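Cytochrome c7 (Geobacter sulfurreducens, PDB 3H34) binds heme c groups covalently and probably transfers electrons, as one of a family of cytochromes c7 involved in Fe(III) respiration. Local coordinates at residues A[22-26]-A[27-31]. Numbering follows the deposited sequence.
With HEM (protoporphyrin IX containing Fe), chain B.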
ATOM      1  N   GLU A  22       6.883  -4.814   9.551  1.00 11.36           N
ATOM      2  CA  GLU A  22       8.133  -5.516   9.810  1.00 12.88           C
ATOM      3  C   GLU A  22       9.220  -4.904   8.928  1.00 11.24           C
ATOM      4  O   GLU A  22      10.411  -5.110   9.160  1.00 10.77           O
ATOM      5  CB  GLU A  22       7.997  -7.008   9.485  1.00 15.03           C
ATOM      6  N   PHE A  23       8.788  -4.135   7.929  1.00  9.47           N
ATOM      7  CA  PHE A  23       9.687  -3.498   6.970  1.00  7.88           C
ATOM      8  C   PHE A  23       9.672  -1.973   7.051  1.00  8.46           C
ATOM      9  O   PHE A  23      10.644  -1.312   6.669  1.00  8.62           O
ATOM     10  CB  PHE A  23       9.288  -3.915   5.548  1.00  8.02           C
ATOM     11  CG  PHE A  23       9.438  -5.383   5.281  1.00  8.53           C
ATOM     12  CD1 PHE A  23       8.391  -6.261   5.544  1.00  9.18           C
ATOM     13  CD2 PHE A  23      10.635  -5.896   4.790  1.00  9.38           C
ATOM     14  CE1 PHE A  23       8.535  -7.636   5.323  1.00  9.53           C
ATOM     15  CE2 PHE A  23      10.789  -7.266   4.565  1.00  9.01           C
ATOM     16  CZ  PHE A  23       9.740  -8.137   4.831  1.00  9.78           C
ATOM     17  N   VAL A  24       8.564  -1.422   7.535  1.00  7.76           N
ATOM     18  CA  VAL A  24       8.406   0.025   7.637  1.00  8.08           C
ATOM     19  C   VAL A  24       8.409   0.443   9.098  1.00  9.31           C
ATOM     20  O   VAL A  24       7.509   0.089   9.862  1.00 10.10           O
ATOM     21  CB  VAL A  24       7.096   0.476   6.960  1.00  6.94           C
ATOM     22  CG1 VAL A  24       6.995   1.997   6.972  1.00  7.09           C
ATOM     23  CG2 VAL A  24       7.055  -0.044   5.529  1.00  8.39           C
ATOM     24  N   ARG A  25       9.425   1.210   9.471  1.00  9.44           N
ATOM     25  CA  ARG A  25       9.597   1.650  10.849  1.00 10.09           C
ATOM     26  C   ARG A  25       8.477   2.480  11.447  1.00 10.22           C
ATOM     27  O   ARG A  25       8.091   2.256  12.594  1.00 11.24           O
ATOM     28  CB  ARG A  25      10.899   2.436  10.993  1.00 11.64           C
ATOM     29  CG  ARG A  25      11.223   2.804  12.435  1.00 14.98           C
ATOM     30  CD  ARG A  25      11.620   1.568  13.236  1.00 17.86           C
ATOM     31  NE  ARG A  25      11.688   1.831  14.671  1.00 19.96           N
ATOM     32  CZ  ARG A  25      10.651   1.746  15.498  1.00 21.18           C
ATOM     33  NH1 ARG A  25       9.455   1.404  15.035  1.00 19.54           N
ATOM     34  NH2 ARG A  25      10.807   2.004  16.790  1.00 21.41           N
ATOM     35  N   GLU A  26       7.960   3.431  10.675  1.00  9.49           N
ATOM     36  CA  GLU A  26       6.920   4.333  11.161  1.00  8.35           C
ATOM     37  C   GLU A  26       5.545   4.218  10.523  1.00  8.10           C
ATOM     38  O   GLU A  26       5.422   4.074   9.307  1.00  9.09           O
ATOM     39  CB  GLU A  26       7.363   5.787  10.987  1.00  9.70           C
ATOM     40  CG  GLU A  26       8.520   6.244  11.841  1.00 10.96           C
ATOM     41  CD  GLU A  26       8.600   7.757  11.893  1.00 13.93           C
ATOM     42  OE1 GLU A  26       7.607   8.385  12.326  1.00 12.66           O
ATOM     43  OE2 GLU A  26       9.643   8.320  11.499  1.00 14.47           O
ATOM     44  N   CYS A  27       4.510   4.320  11.353  1.00  6.50           N
ATOM     45  CA  CYS A  27       3.141   4.299  10.857  1.00  7.61           C
ATOM     46  C   CYS A  27       2.985   5.540   9.981  1.00  6.34           C
ATOM     47  O   CYS A  27       2.286   5.521   8.970  1.00  6.39           O
ATOM     48  CB  CYS A  27       2.132   4.427  12.005  1.00  6.82           C
ATOM     49  SG  CYS A  27       2.352   3.306  13.418  1.00  8.62           S
ATOM     50  N   ARG A  28       3.638   6.621  10.401  1.00  7.59           N
ATOM     51  CA  ARG A  28       3.570   7.909   9.714  1.00  7.67           C
ATOM     52  C   ARG A  28       4.047   7.858   8.262  1.00  7.82           C
ATOM     53  O   ARG A  28       3.730   8.741   7.470  1.00  7.77           O
ATOM     54  CB  ARG A  28       4.380   8.959  10.492  1.00  7.80           C
ATOM     55  CG  ARG A  28       4.118  10.419  10.088  1.00  7.75           C
ATOM     56  CD  ARG A  28       2.717  10.888  10.505  1.00  7.44           C
ATOM     57  NE  ARG A  28       2.414  12.243  10.037  1.00  8.46           N
ATOM     58  CZ  ARG A  28       2.855  13.365  10.604  1.00  7.88           C
ATOM     59  NH1 ARG A  28       3.618  13.321  11.694  1.00  7.90           N
ATOM     60  NH2 ARG A  28       2.520  14.541  10.086  1.00  8.84           N
ATOM     61  N   SER A  29       4.812   6.832   7.907  1.00  7.69           N
ATOM     62  CA  SER A  29       5.287   6.723   6.533  1.00  9.06           C
ATOM     63  C   SER A  29       4.121   6.494   5.573  1.00 10.31           C
ATOM     64  O   SER A  29       4.234   6.736   4.371  1.00 10.84           O
ATOM     65  CB  SER A  29       6.307   5.588   6.411  1.00  9.23           C
ATOM     66  OG  SER A  29       7.513   5.926   7.074  1.00 10.90           O
ATOM     67  N   CYS A  30       2.989   6.045   6.108  1.00  9.32           N
ATOM     68  CA  CYS A  30       1.813   5.795   5.281  1.00  8.71           C
ATOM     69  C   CYS A  30       0.595   6.549   5.795  1.00  9.75           C
ATOM     70  O   CYS A  30      -0.343   6.822   5.046  1.00 12.07           O
ATOM     71  CB  CYS A  30       1.471   4.305   5.277  1.00 10.18           C
ATOM     72  SG  CYS A  30       2.792   3.186   4.714  1.00  9.47           S
ATOM     73  N   HIS A  31       0.620   6.888   7.076  1.00  9.05           N
ATOM     74  CA  HIS A  31      -0.510   7.557   7.713  1.00  6.34           C
ATOM     75  C   HIS A  31      -0.365   9.032   8.013  1.00  8.46           C
ATOM     76  O   HIS A  31       0.722   9.599   7.966  1.00  9.12           O
ATOM     77  CB  HIS A  31      -0.835   6.862   9.034  1.00  6.88           C
ATOM     78  CG  HIS A  31      -1.500   5.537   8.870  1.00  6.22           C
ATOM     79  ND1 HIS A  31      -2.812   5.380   8.489  1.00  5.84           N
ATOM     80  CD2 HIS A  31      -1.009   4.283   9.029  1.00  5.21           C
ATOM     81  CE1 HIS A  31      -3.071   4.072   8.435  1.00  4.30           C
ATOM     82  NE2 HIS A  31      -2.009   3.363   8.754  1.00  7.17           N
TER
HETATM   83  CHA HEM B  72      -5.331   1.313   7.809  1.00  7.77           C
HETATM   84  CHB HEM B  72      -3.033   1.708  12.054  1.00  7.38           C
HETATM   85  CHC HEM B  72       1.236   1.232   9.765  1.00  7.18           C
HETATM   86  CHD HEM B  72      -1.058   1.632   5.526  1.00  7.30           C
HETATM   87  C1A HEM B  72      -5.055   1.369   9.167  1.00  9.13           C
HETATM   88  C2A HEM B  72      -6.079   1.502  10.183  1.00 10.60           C
HETATM   89  C3A HEM B  72      -5.424   1.661  11.354  1.00  9.49           C
HETATM   90  C4A HEM B  72      -4.016   1.632  11.080  1.00  7.61           C
HETATM   91  CMA HEM B  72      -6.063   1.850  12.721  1.00  9.02           C
HETATM   92  CAA HEM B  72      -7.587   1.559   9.968  1.00 14.75           C
HETATM   93  CBA HEM B  72      -8.240   0.191   9.976  1.00 18.99           C
HETATM   94  CGA HEM B  72      -9.730   0.259   9.708  1.00 21.68           C
HETATM   95  O1A HEM B  72     -10.117   0.628   8.579  1.00 23.63           O
HETATM   96  O2A HEM B  72     -10.514  -0.049  10.630  1.00 26.27           O
HETATM   97  C1B HEM B  72      -1.669   1.652  11.772  1.00  5.76           C
HETATM   98  C2B HEM B  72      -0.643   1.762  12.788  1.00  5.67           C
HETATM   99  C3B HEM B  72       0.553   1.586  12.159  1.00  5.96           C
HETATM  100  C4B HEM B  72       0.262   1.401  10.751  1.00  5.58           C
HETATM  101  CMB HEM B  72      -0.868   2.070  14.271  1.00  7.69           C
HETATM  102  CAB HEM B  72       1.941   1.646  12.801  1.00  7.09           C
HETATM  103  CBB HEM B  72       2.207   0.564  13.843  1.00  6.70           C
HETATM  104  C1C HEM B  72       0.954   1.214   8.409  1.00  6.06           C
HETATM  105  C2C HEM B  72       1.991   1.229   7.384  1.00  6.84           C
HETATM  106  C3C HEM B  72       1.354   1.369   6.194  1.00  7.53           C
HETATM  107  C4C HEM B  72      -0.068   1.458   6.490  1.00  7.77           C
HETATM  108  CMC HEM B  72       3.497   1.188   7.625  1.00  9.31           C
HETATM  109  CAC HEM B  72       1.989   1.553   4.808  1.00  6.78           C
HETATM  110  CBC HEM B  72       3.039   0.520   4.408  1.00  8.24           C
HETATM  111  C1D HEM B  72      -2.422   1.627   5.809  1.00  6.89           C
HETATM  112  C2D HEM B  72      -3.434   1.652   4.786  1.00  7.53           C
HETATM  113  C3D HEM B  72      -4.627   1.517   5.414  1.00  8.37           C
HETATM  114  C4D HEM B  72      -4.351   1.386   6.826  1.00  6.74           C
HETATM  115  CMD HEM B  72      -3.193   1.818   3.279  1.00 10.97           C
HETATM  116  CAD HEM B  72      -5.991   1.600   4.759  1.00  8.57           C
HETATM  117  CBD HEM B  72      -6.541   3.021   4.821  1.00 11.23           C
HETATM  118  CGD HEM B  72      -7.894   3.157   4.150  1.00 12.94           C
HETATM  119  O1D HEM B  72      -8.477   4.258   4.207  1.00 15.76           O
HETATM  120  O2D HEM B  72      -8.377   2.166   3.565  1.00 14.88           O
HETATM  121  NA  HEM B  72      -3.780   1.472   9.726  1.00  5.49           N
HETATM  122  NB  HEM B  72      -1.102   1.471  10.505  1.00  6.63           N
HETATM  123  NC  HEM B  72      -0.311   1.335   7.849  1.00  4.97           N
HETATM  124  ND  HEM B  72      -2.991   1.468   7.076  1.00  6.59           N
HETATM  125 FE   HEM B  72      -2.043   1.403   8.792  1.00  6.88          FE
HETATM  126  O   HOH W   1       5.209   7.118  13.058  1.00  9.30           O
HETATM  127  O   HOH W   2       9.410   4.346   8.190  1.00 11.92           O
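Val-24 packs against Ser-29 just ahead of the heme-attachment motif CXXCH, which spans 27-31. The contact is local, a turn running into the 3-10 segment 27-29 and closed by a backbone bond from Ser-29 N to Glu-26 O. A chi1 of -175° carries CG1 of Val-24 away from the backbone N of its own residue, to a place where it touches two groups. It lies 3.7 Å from Ser-29 CB. On the heme, the same CG1 reaches methyl CMC at 3.6 Å. The valine thus fills the angle between the turn and the porphyrin rim; together with Phe-23 and Cys-30 it also touches a second heme, placing the turn between two cofactors.

Farther along, Glu-26 joins the two halves through both backbone and water. Its carbonyl O accepts Ser-29 N at 3.2 Å, with an N-H...O angle of 155°, the i to i+3 bond that closes the turn. Two waters span the same turn. One accepts from Glu-26 N at 3.0 Å and bonds Ser-29 OG at 2.7 Å. The other donates to Glu-26 OE1 at 2.8 Å and accepts from Arg-28 N at 3.1 Å. The glutamate chain, extended beyond CG, runs alongside the start of 27-29, with OE1 also lying near Arg-28 CB. Its carboxylate does not meet the guanidinium of Arg-28, which leads away.

Immediately beyond, Cys-27 SG and Cys-30 SG form thioethers to heme CAB and CAC. Cys-27 O accepts from both Cys-30 N and His-31 N, two backbone bonds converging on one carbonyl, consistent with a closely wound turn ahead of His-31. With His-17 as the other axial ligand, His-31 NE2 binds the heme iron at 2.0 Å.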